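Local atomic coordinates of endoglucanase, family GH5 (Zobellia galactanivorans, PDB entry 6GL2), a protein that probably hydrolyses beta-glucosidic bonds in hemicelluloses such as mixed-linked glucan, as a family 5 glycoside hydrolase with a TIM-barrel fold. Residues 269-277 against 294-304; 46-55 against 91-100. All coordinates share one frame; numbering follows the deposited sequence.

Interaction 1. Residues 269-277 against 294-304; sequences RAVVMGEWG and YARACAERGIC
Trp276 and Tyr294 lie almost flat on each other in an offset stack, ring centroids 4.1 Å apart and planes at 4°. The contact belongs to the last beta-alpha-beta unit of a TIM barrel: strand 271-276, helix 284-301 and strand 304-307. The six-membered ring of the indole covers one face of the phenol, and the two side chains run past each other in opposite directions. Tyr294 CG stands anti to its own N (chi1 -169°), which sends the ring from the helix toward the strand. Its hydroxyl lies against Trp276 CB and the bent end of Met273, with Tyr294 OH 3.3 Å from Met273 CE. That hydroxyl is also hydrogen-bonded to the carbonyl of Ser228. Trp276 also meets Trp307 edge-to-face. Toward the start of the next strand, Met273 CB packs on Ile303 CG2 at 3.9 Å. Two backbone bonds join the neighbouring parallel strands, Cys304 N to Val271 O and Met273 N to Cys304 O. The helix ends in a Schellman motif at Gly302, whose positive phi turns the chain back toward the barrel. There a water accepts from Val271 N at 2.8 Å and donates to Gly302 O at 2.9 Å.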
loop_
_atom_site.group_PDB
_atom_site.type_symbol
_atom_site.label_atom_id
_atom_site.label_comp_id
_atom_site.label_asym_id
_atom_site.label_seq_id
_atom_site.Cartn_x
_atom_site.Cartn_y
_atom_site.Cartn_z
ATOM N N ARG A 269 -12.794 5.488 11.151
ATOM C CA ARG A 269 -11.688 4.642 10.705
ATOM C C ARG A 269 -10.457 5.471 10.474
ATOM O O ARG A 269 -10.516 6.596 10.012
ATOM C CB ARG A 269 -12.033 3.957 9.433
ATOM C CG ARG A 269 -13.142 2.972 9.501
ATOM C CD ARG A 269 -12.660 1.664 10.093
ATOM N NE ARG A 269 -13.732 0.755 10.446
ATOM C CZ ARG A 269 -13.551 -0.348 11.133
ATOM N NH1 ARG A 269 -12.322 -0.803 11.404
ATOM N NH2 ARG A 269 -14.610 -1.066 11.457
ATOM N N ALA A 270 -9.277 4.862 10.617
ATOM C CA ALA A 270 -8.019 5.511 10.277
ATOM C C ALA A 270 -7.657 5.133 8.820
ATOM O O ALA A 270 -8.159 4.149 8.325
ATOM C CB ALA A 270 -6.922 4.999 11.246
ATOM N N VAL A 271 -6.880 6.004 8.214
ATOM C CA VAL A 271 -6.510 5.918 6.820
ATOM C C VAL A 271 -5.012 5.950 6.656
ATOM O O VAL A 271 -4.296 6.833 7.127
ATOM C CB VAL A 271 -7.151 7.052 6.008
ATOM C CG1 VAL A 271 -6.848 6.906 4.500
ATOM C CG2 VAL A 271 -8.703 7.029 6.225
ATOM N N VAL A 272 -4.551 4.997 5.787
ATOM C CA VAL A 272 -3.120 5.019 5.262
ATOM C C VAL A 272 -3.181 5.263 3.769
ATOM O O VAL A 272 -3.858 4.537 3.045
ATOM C CB VAL A 272 -2.449 3.704 5.611
ATOM C CG1 VAL A 272 -1.074 3.676 4.944
ATOM C CG2 VAL A 272 -2.243 3.529 7.080
ATOM N N MET A 273 -2.558 6.346 3.360
ATOM C CA MET A 273 -2.377 6.682 1.965
ATOM C C MET A 273 -1.165 5.909 1.470
ATOM O O MET A 273 -0.053 6.357 1.504
ATOM C CB MET A 273 -2.130 8.164 1.759
ATOM C CG MET A 273 -2.185 8.569 0.317
ATOM S SD MET A 273 -3.802 8.562 -0.417
ATOM C CE MET A 273 -4.531 10.017 0.286
ATOM N N GLY A 274 -1.435 4.661 1.096
ATOM C CA GLY A 274 -0.355 3.666 0.950
ATOM C C GLY A 274 0.448 3.880 -0.319
ATOM O O GLY A 274 1.598 3.375 -0.389
ATOM N N GLU A 275 -0.027 4.702 -1.245
ATOM C CA GLU A 275 0.751 5.219 -2.327
ATOM C C GLU A 275 0.284 6.606 -2.683
ATOM O O GLU A 275 -0.932 6.896 -2.693
ATOM C CB GLU A 275 0.625 4.406 -3.651
ATOM C CG GLU A 275 1.043 2.956 -3.486
ATOM C CD GLU A 275 0.845 2.147 -4.756
ATOM O OE1 GLU A 275 0.628 2.692 -5.848
ATOM O OE2 GLU A 275 0.953 0.869 -4.647
ATOM N N TRP A 276 1.248 7.440 -3.062
ATOM C CA TRP A 276 1.075 8.758 -3.686
ATOM C C TRP A 276 2.442 9.174 -4.158
ATOM O O TRP A 276 3.438 8.465 -3.911
ATOM C CB TRP A 276 0.513 9.789 -2.683
ATOM C CG TRP A 276 1.466 10.101 -1.610
ATOM C CD1 TRP A 276 1.778 9.322 -0.499
ATOM C CD2 TRP A 276 2.335 11.231 -1.530
ATOM N NE1 TRP A 276 2.758 9.918 0.237
ATOM C CE2 TRP A 276 3.121 11.091 -0.331
ATOM C CE3 TRP A 276 2.439 12.397 -2.244
ATOM C CZ2 TRP A 276 4.027 12.085 0.087
ATOM C CZ3 TRP A 276 3.371 13.381 -1.869
ATOM C CH2 TRP A 276 4.114 13.244 -0.679
ATOM N N GLY A 277 2.526 10.312 -4.851
ATOM C CA GLY A 277 3.748 10.911 -5.288
ATOM C C GLY A 277 3.653 11.433 -6.683
ATOM O O GLY A 277 2.536 11.498 -7.221
ATOM N N TYR A 294 1.483 18.083 0.215
ATOM C CA TYR A 294 0.692 16.833 0.331
ATOM C C TYR A 294 0.914 16.186 1.696
ATOM O O TYR A 294 0.025 15.746 2.385
ATOM C CB TYR A 294 1.040 15.961 -0.921
ATOM C CG TYR A 294 0.125 14.742 -1.134
ATOM C CD1 TYR A 294 0.109 13.717 -0.208
ATOM C CD2 TYR A 294 -0.640 14.599 -2.267
ATOM C CE1 TYR A 294 -0.689 12.610 -0.361
ATOM C CE2 TYR A 294 -1.457 13.493 -2.433
ATOM C CZ TYR A 294 -1.442 12.437 -1.486
ATOM O OH TYR A 294 -2.257 11.340 -1.638
ATOM N N ALA A 295 2.232 15.989 2.003
ATOM C CA ALA A 295 2.601 15.275 3.202
ATOM C C ALA A 295 2.065 16.048 4.460
ATOM O O ALA A 295 1.524 15.447 5.393
ATOM C CB ALA A 295 4.110 15.052 3.293
ATOM N N ARG A 296 2.219 17.367 4.460
ATOM C CA ARG A 296 1.732 18.236 5.561
ATOM C C ARG A 296 0.205 18.048 5.678
ATOM O O ARG A 296 -0.310 17.903 6.754
ATOM C CB ARG A 296 2.129 19.698 5.328
ATOM C CG ARG A 296 1.413 20.764 6.182
ATOM C CD ARG A 296 1.804 22.213 5.788
ATOM N NE ARG A 296 1.291 23.165 6.786
ATOM C CZ ARG A 296 1.999 23.659 7.809
ATOM N NH1 ARG A 296 3.293 23.469 7.893
ATOM N NH2 ARG A 296 1.399 24.456 8.684
ATOM N N ALA A 297 -0.494 18.041 4.540
ATOM C CA ALA A 297 -1.957 17.955 4.528
ATOM C C ALA A 297 -2.434 16.618 5.113
ATOM O O ALA A 297 -3.366 16.493 5.873
ATOM C CB ALA A 297 -2.526 18.212 3.179
ATOM N N CYS A 298 -1.669 15.551 4.783
ATOM C CA CYS A 298 -1.957 14.259 5.370
ATOM C C CYS A 298 -1.668 14.264 6.856
ATOM O O CYS A 298 -2.500 13.787 7.647
ATOM C CB CYS A 298 -1.090 13.136 4.674
ATOM S SG CYS A 298 -1.683 12.696 3.033
ATOM N N ALA A 299 -0.506 14.768 7.264
ATOM C CA ALA A 299 -0.131 14.768 8.670
ATOM C C ALA A 299 -1.167 15.562 9.516
ATOM O O ALA A 299 -1.574 15.065 10.564
ATOM C CB ALA A 299 1.251 15.344 8.848
ATOM N N GLU A 300 -1.665 16.672 9.007
ATOM C CA GLU A 300 -2.679 17.480 9.718
ATOM C C GLU A 300 -3.978 16.748 9.904
ATOM O O GLU A 300 -4.711 17.019 10.860
ATOM C CB GLU A 300 -2.885 18.807 8.988
ATOM C CG GLU A 300 -1.590 19.611 9.123
ATOM C CD GLU A 300 -1.597 21.039 8.689
ATOM O OE1 GLU A 300 -2.493 21.447 7.924
ATOM O OE2 GLU A 300 -0.623 21.707 9.145
ATOM N N ARG A 301 -4.310 15.813 9.041
ATOM C CA ARG A 301 -5.475 14.996 9.080
ATOM C C ARG A 301 -5.282 13.646 9.780
ATOM O O ARG A 301 -6.258 12.910 9.917
ATOM C CB ARG A 301 -6.030 14.833 7.689
ATOM C CG ARG A 301 -6.606 16.143 7.142
ATOM C CD ARG A 301 -6.723 16.164 5.626
ATOM N NE ARG A 301 -7.279 17.442 5.195
ATOM C CZ ARG A 301 -6.648 18.563 5.281
ATOM N NH1 ARG A 301 -5.366 18.655 5.577
ATOM N NH2 ARG A 301 -7.337 19.699 5.005
ATOM N N GLY A 302 -4.057 13.289 10.176
ATOM C CA GLY A 302 -3.830 12.023 10.846
ATOM C C GLY A 302 -3.740 10.844 9.870
ATOM O O GLY A 302 -3.909 9.710 10.307
ATOM N N ILE A 303 -3.584 11.156 8.622
ATOM C CA ILE A 303 -3.442 10.146 7.530
ATOM C C ILE A 303 -1.949 9.888 7.362
ATOM O O ILE A 303 -1.168 10.788 7.248
ATOM C CB ILE A 303 -3.990 10.669 6.216
ATOM C CG1 ILE A 303 -5.511 10.985 6.331
ATOM C CG2 ILE A 303 -3.680 9.760 4.978
ATOM C CD1 ILE A 303 -6.155 11.731 5.175
ATOM N N CYS A 304 -1.565 8.593 7.327
ATOM C CA CYS A 304 -0.135 8.234 7.113
ATOM C C CYS A 304 0.188 8.260 5.607
ATOM O O CYS A 304 -0.444 7.512 4.840
ATOM C CB CYS A 304 0.100 6.803 7.559
ATOM S SG CYS A 304 1.703 6.123 7.116
HETATM O O HOH W 1 -6.334 8.401 9.554
#

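Interaction 2. Residues 46-55 against 91-100; sequences TTKAMIDEIA and IANFALENEM
Asp52 OD1 takes two donors, one from its own helix and one from the turn that follows helix 82-96. Asn98 ND2 reaches it across the contact at 2.9 Å, almost straight (172°), along the anti lone pair and in the plane of the amide. Lys48 NZ forms a salt bridge to Asp52 OD1 on the syn side, at 2.7 Å. Asn98 ND2 also donates to the carbonyl O of Phe94, so both bonds hold the amide's rotation. A water accepts from Lys48 NZ and gives a weak bond to Asn98 OD1.

Helices 48-57 and 82-96 are neighbours on the outer layer of the TIM barrel. The axes of segments 48-55 and 91-96 come within 9.0 Å and cross at -37°. Phe94 fills the interface at the N-terminal end of helix 48-57. With CG anti to its carbonyl carbon (chi1 -63°), the ring lies beside the first turn of that helix. Lys48 CB sits over one face, 3.8 Å from the centroid in a CH-pi contact, and Lys48 N is over the same face. Ile51 CG1 packs on Phe94 CB, and the two side chains cross at about a right angle. With an alanine in place of Phe94, the aliphatic chain of Lys48 is likely to lose the ring face it lies on, and a gap would open beside Ile51.

Ile51 CG2 rests on Ala95, which touches Leu62 of the barrel wall. A Schellman motif with Glu99 at positive phi ends helix 82-96. It brings Met100 SD to 3.8 Å from Ala55 CB, while Met100 CE meets Ile54 CG2.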
loop_
_atom_site.group_PDB
_atom_site.type_symbol
_atom_site.label_atom_id
_atom_site.label_comp_id
_atom_site.label_asym_id
_atom_site.label_seq_id
_atom_site.Cartn_x
_atom_site.Cartn_y
_atom_site.Cartn_z
ATOM N N THR A 46 17.222 -6.496 -2.745
ATOM C CA THR A 46 17.108 -5.607 -1.614
ATOM C C THR A 46 18.062 -6.062 -0.525
ATOM O O THR A 46 18.218 -7.220 -0.259
ATOM C CB THR A 46 15.642 -5.433 -1.168
ATOM O OG1 THR A 46 14.890 -4.911 -2.310
ATOM C CG2 THR A 46 15.551 -4.250 -0.096
ATOM N N THR A 47 18.720 -5.105 0.084
ATOM C CA THR A 47 19.650 -5.379 1.208
ATOM C C THR A 47 19.299 -4.574 2.408
ATOM O O THR A 47 18.569 -3.538 2.347
ATOM C CB THR A 47 21.096 -5.012 0.817
ATOM O OG1 THR A 47 21.182 -3.605 0.648
ATOM C CG2 THR A 47 21.541 -5.732 -0.429
ATOM N N LYS A 48 19.801 -4.995 3.579
ATOM C CA LYS A 48 19.594 -4.229 4.787
ATOM C C LYS A 48 20.234 -2.866 4.663
ATOM O O LYS A 48 19.641 -1.882 5.142
ATOM C CB LYS A 48 20.195 -4.969 6.009
ATOM C CG LYS A 48 19.795 -4.229 7.305
ATOM C CD LYS A 48 20.120 -4.954 8.569
ATOM C CE LYS A 48 19.623 -4.191 9.800
ATOM N NZ LYS A 48 20.413 -2.935 10.004
ATOM N N ALA A 49 21.367 -2.725 4.013
ATOM C CA ALA A 49 22.004 -1.468 3.828
ATOM C C ALA A 49 21.122 -0.423 3.136
ATOM O O ALA A 49 21.106 0.754 3.440
ATOM C CB ALA A 49 23.353 -1.643 3.073
ATOM N N MET A 50 20.280 -0.877 2.199
ATOM C CA MET A 50 19.285 -0.036 1.601
ATOM C C MET A 50 18.239 0.424 2.590
ATOM O O MET A 50 17.956 1.602 2.683
ATOM C CB MET A 50 18.600 -0.708 0.401
ATOM C CG MET A 50 19.537 -1.015 -0.733
ATOM S SD MET A 50 18.730 -2.133 -1.945
ATOM C CE MET A 50 20.141 -2.733 -2.921
ATOM N N ILE A 51 17.632 -0.558 3.220
ATOM C CA ILE A 51 16.608 -0.200 4.210
ATOM C C ILE A 51 17.105 0.673 5.329
ATOM O O ILE A 51 16.417 1.600 5.798
ATOM C CB ILE A 51 15.939 -1.484 4.719
ATOM C CG1 ILE A 51 15.355 -2.323 3.578
ATOM C CG2 ILE A 51 14.868 -1.094 5.764
ATOM C CD1 ILE A 51 14.460 -1.562 2.604
ATOM N N ASP A 52 18.362 0.488 5.751
ATOM C CA ASP A 52 18.962 1.334 6.751
ATOM C C ASP A 52 18.922 2.808 6.345
ATOM O O ASP A 52 18.624 3.655 7.194
ATOM C CB ASP A 52 20.488 0.988 6.932
ATOM C CG ASP A 52 20.703 -0.327 7.633
ATOM O OD1 ASP A 52 19.828 -0.956 8.250
ATOM O OD2 ASP A 52 21.887 -0.809 7.515
ATOM N N GLU A 53 19.151 3.107 5.070
ATOM C CA GLU A 53 19.114 4.487 4.648
ATOM C C GLU A 53 17.696 5.058 4.708
ATOM O O GLU A 53 17.482 6.261 4.989
ATOM C CB GLU A 53 19.603 4.661 3.248
ATOM C CG GLU A 53 21.091 4.336 3.139
ATOM C CD GLU A 53 21.956 5.132 4.120
ATOM O OE1 GLU A 53 21.730 6.349 4.261
ATOM O OE2 GLU A 53 22.865 4.544 4.743
ATOM N N ILE A 54 16.701 4.253 4.396
ATOM C CA ILE A 54 15.270 4.679 4.481
ATOM C C ILE A 54 14.991 5.086 5.911
ATOM O O ILE A 54 14.351 6.128 6.194
ATOM C CB ILE A 54 14.337 3.566 3.994
ATOM C CG1 ILE A 54 14.738 3.096 2.563
ATOM C CG2 ILE A 54 12.873 4.048 3.999
ATOM C CD1 ILE A 54 14.787 4.150 1.508
ATOM N N ALA A 55 15.363 4.249 6.910
ATOM C CA ALA A 55 15.146 4.563 8.297
ATOM C C ALA A 55 15.987 5.731 8.726
ATOM O O ALA A 55 15.453 6.593 9.523
ATOM C CB ALA A 55 15.490 3.338 9.143
ATOM N N ILE A 91 13.403 -9.196 4.100
ATOM C CA ILE A 91 13.275 -7.758 3.925
ATOM C C ILE A 91 12.454 -7.137 5.018
ATOM O O ILE A 91 12.736 -6.090 5.574
ATOM C CB ILE A 91 12.749 -7.404 2.528
ATOM C CG1 ILE A 91 13.618 -7.939 1.441
ATOM C CG2 ILE A 91 12.463 -5.900 2.394
ATOM C CD1 ILE A 91 13.012 -7.939 0.063
ATOM N N ALA A 92 11.380 -7.834 5.387
ATOM C CA ALA A 92 10.599 -7.352 6.515
ATOM C C ALA A 92 11.440 -7.126 7.770
ATOM O O ALA A 92 11.304 -6.156 8.507
ATOM C CB ALA A 92 9.433 -8.287 6.809
ATOM N N ASN A 93 12.292 -8.113 8.042
ATOM C CA ASN A 93 13.202 -8.006 9.207
ATOM C C ASN A 93 14.192 -6.927 9.063
ATOM O O ASN A 93 14.491 -6.273 10.067
ATOM C CB ASN A 93 13.904 -9.343 9.491
ATOM C CG ASN A 93 13.004 -10.206 10.285
ATOM O OD1 ASN A 93 12.383 -11.053 9.797
ATOM N ND2 ASN A 93 12.730 -9.786 11.528
ATOM N N PHE A 94 14.647 -6.579 7.867
ATOM C CA PHE A 94 15.550 -5.436 7.682
ATOM C C PHE A 94 14.867 -4.183 8.261
ATOM O O PHE A 94 15.510 -3.324 8.882
ATOM C CB PHE A 94 15.884 -5.122 6.262
ATOM C CG PHE A 94 16.622 -6.187 5.490
ATOM C CD1 PHE A 94 17.411 -7.128 6.066
ATOM C CD2 PHE A 94 16.514 -6.195 4.107
ATOM C CE1 PHE A 94 18.115 -8.104 5.277
ATOM C CE2 PHE A 94 17.169 -7.151 3.365
ATOM C CZ PHE A 94 17.935 -8.023 3.983
ATOM N N ALA A 95 13.619 -3.970 7.937
ATOM C CA ALA A 95 12.795 -2.852 8.410
ATOM C C ALA A 95 12.519 -2.905 9.897
ATOM O O ALA A 95 12.678 -1.926 10.650
ATOM C CB ALA A 95 11.538 -2.707 7.601
ATOM N N LEU A 96 12.043 -4.063 10.343
ATOM C CA LEU A 96 11.727 -4.213 11.758
ATOM C C LEU A 96 12.904 -3.984 12.641
ATOM O O LEU A 96 12.784 -3.335 13.717
ATOM C CB LEU A 96 11.108 -5.609 12.085
ATOM C CG LEU A 96 9.739 -5.857 11.421
ATOM C CD1 LEU A 96 9.403 -7.381 11.449
ATOM C CD2 LEU A 96 8.590 -4.994 12.026
ATOM N N GLU A 97 14.077 -4.411 12.250
ATOM C CA GLU A 97 15.381 -4.171 12.964
ATOM C C GLU A 97 15.752 -2.730 13.060
ATOM O O GLU A 97 16.557 -2.327 13.926
ATOM C CB GLU A 97 16.509 -4.922 12.264
ATOM C CG GLU A 97 16.431 -6.426 12.471
ATOM C CD GLU A 97 17.126 -7.258 11.445
ATOM O OE1 GLU A 97 17.888 -6.720 10.620
ATOM O OE2 GLU A 97 16.840 -8.489 11.541
ATOM N N ASN A 98 15.218 -1.882 12.170
ATOM C CA ASN A 98 15.368 -0.468 12.110
ATOM C C ASN A 98 14.264 0.243 12.883
ATOM O O ASN A 98 14.096 1.449 12.713
ATOM C CB ASN A 98 15.461 0.021 10.666
ATOM C CG ASN A 98 16.853 -0.031 10.108
ATOM O OD1 ASN A 98 17.739 0.785 10.475
ATOM N ND2 ASN A 98 17.128 -0.956 9.205
ATOM N N GLU A 99 13.469 -0.518 13.623
ATOM C CA GLU A 99 12.410 0.049 14.419
ATOM C C GLU A 99 11.231 0.557 13.580
ATOM O O GLU A 99 10.466 1.402 14.061
ATOM C CB GLU A 99 12.921 1.098 15.439
ATOM C CG GLU A 99 14.026 0.517 16.341
ATOM C CD GLU A 99 13.507 -0.721 17.056
ATOM O OE1 GLU A 99 12.638 -0.559 17.935
ATOM O OE2 GLU A 99 13.923 -1.841 16.746
ATOM N N MET A 100 11.121 0.143 12.330
ATOM C CA MET A 100 10.044 0.563 11.437
ATOM C C MET A 100 8.845 -0.364 11.520
ATOM O O MET A 100 8.936 -1.525 11.890
ATOM C CB MET A 100 10.550 0.584 9.996
ATOM C CG MET A 100 11.746 1.506 9.773
ATOM S SD MET A 100 12.421 1.331 8.109
ATOM C CE MET A 100 11.254 2.392 7.215
HETATM O O HOH W 2 19.758 -1.262 12.135
#

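From the N terminus the chain passes helix 14-20 and the first barrel strand, 24-26, before helix 48-57. It then runs through strand 61-64 and returns along helix 82-96, where interaction 2 closes a loop of 35 residues. It next leads into strand 101-105 and goes on round the barrel. Interaction 1 opens only at strand 271-276 and closes after 16 intervening residues, at the C-terminal part of helix 284-301. The two loops are in series and neither encloses nor crosses the other. Interaction 2 joins two helices of the outer layer. Interaction 1 joins the seventh strand to its following helix and the start of the eighth. Their centres are 22 Å apart.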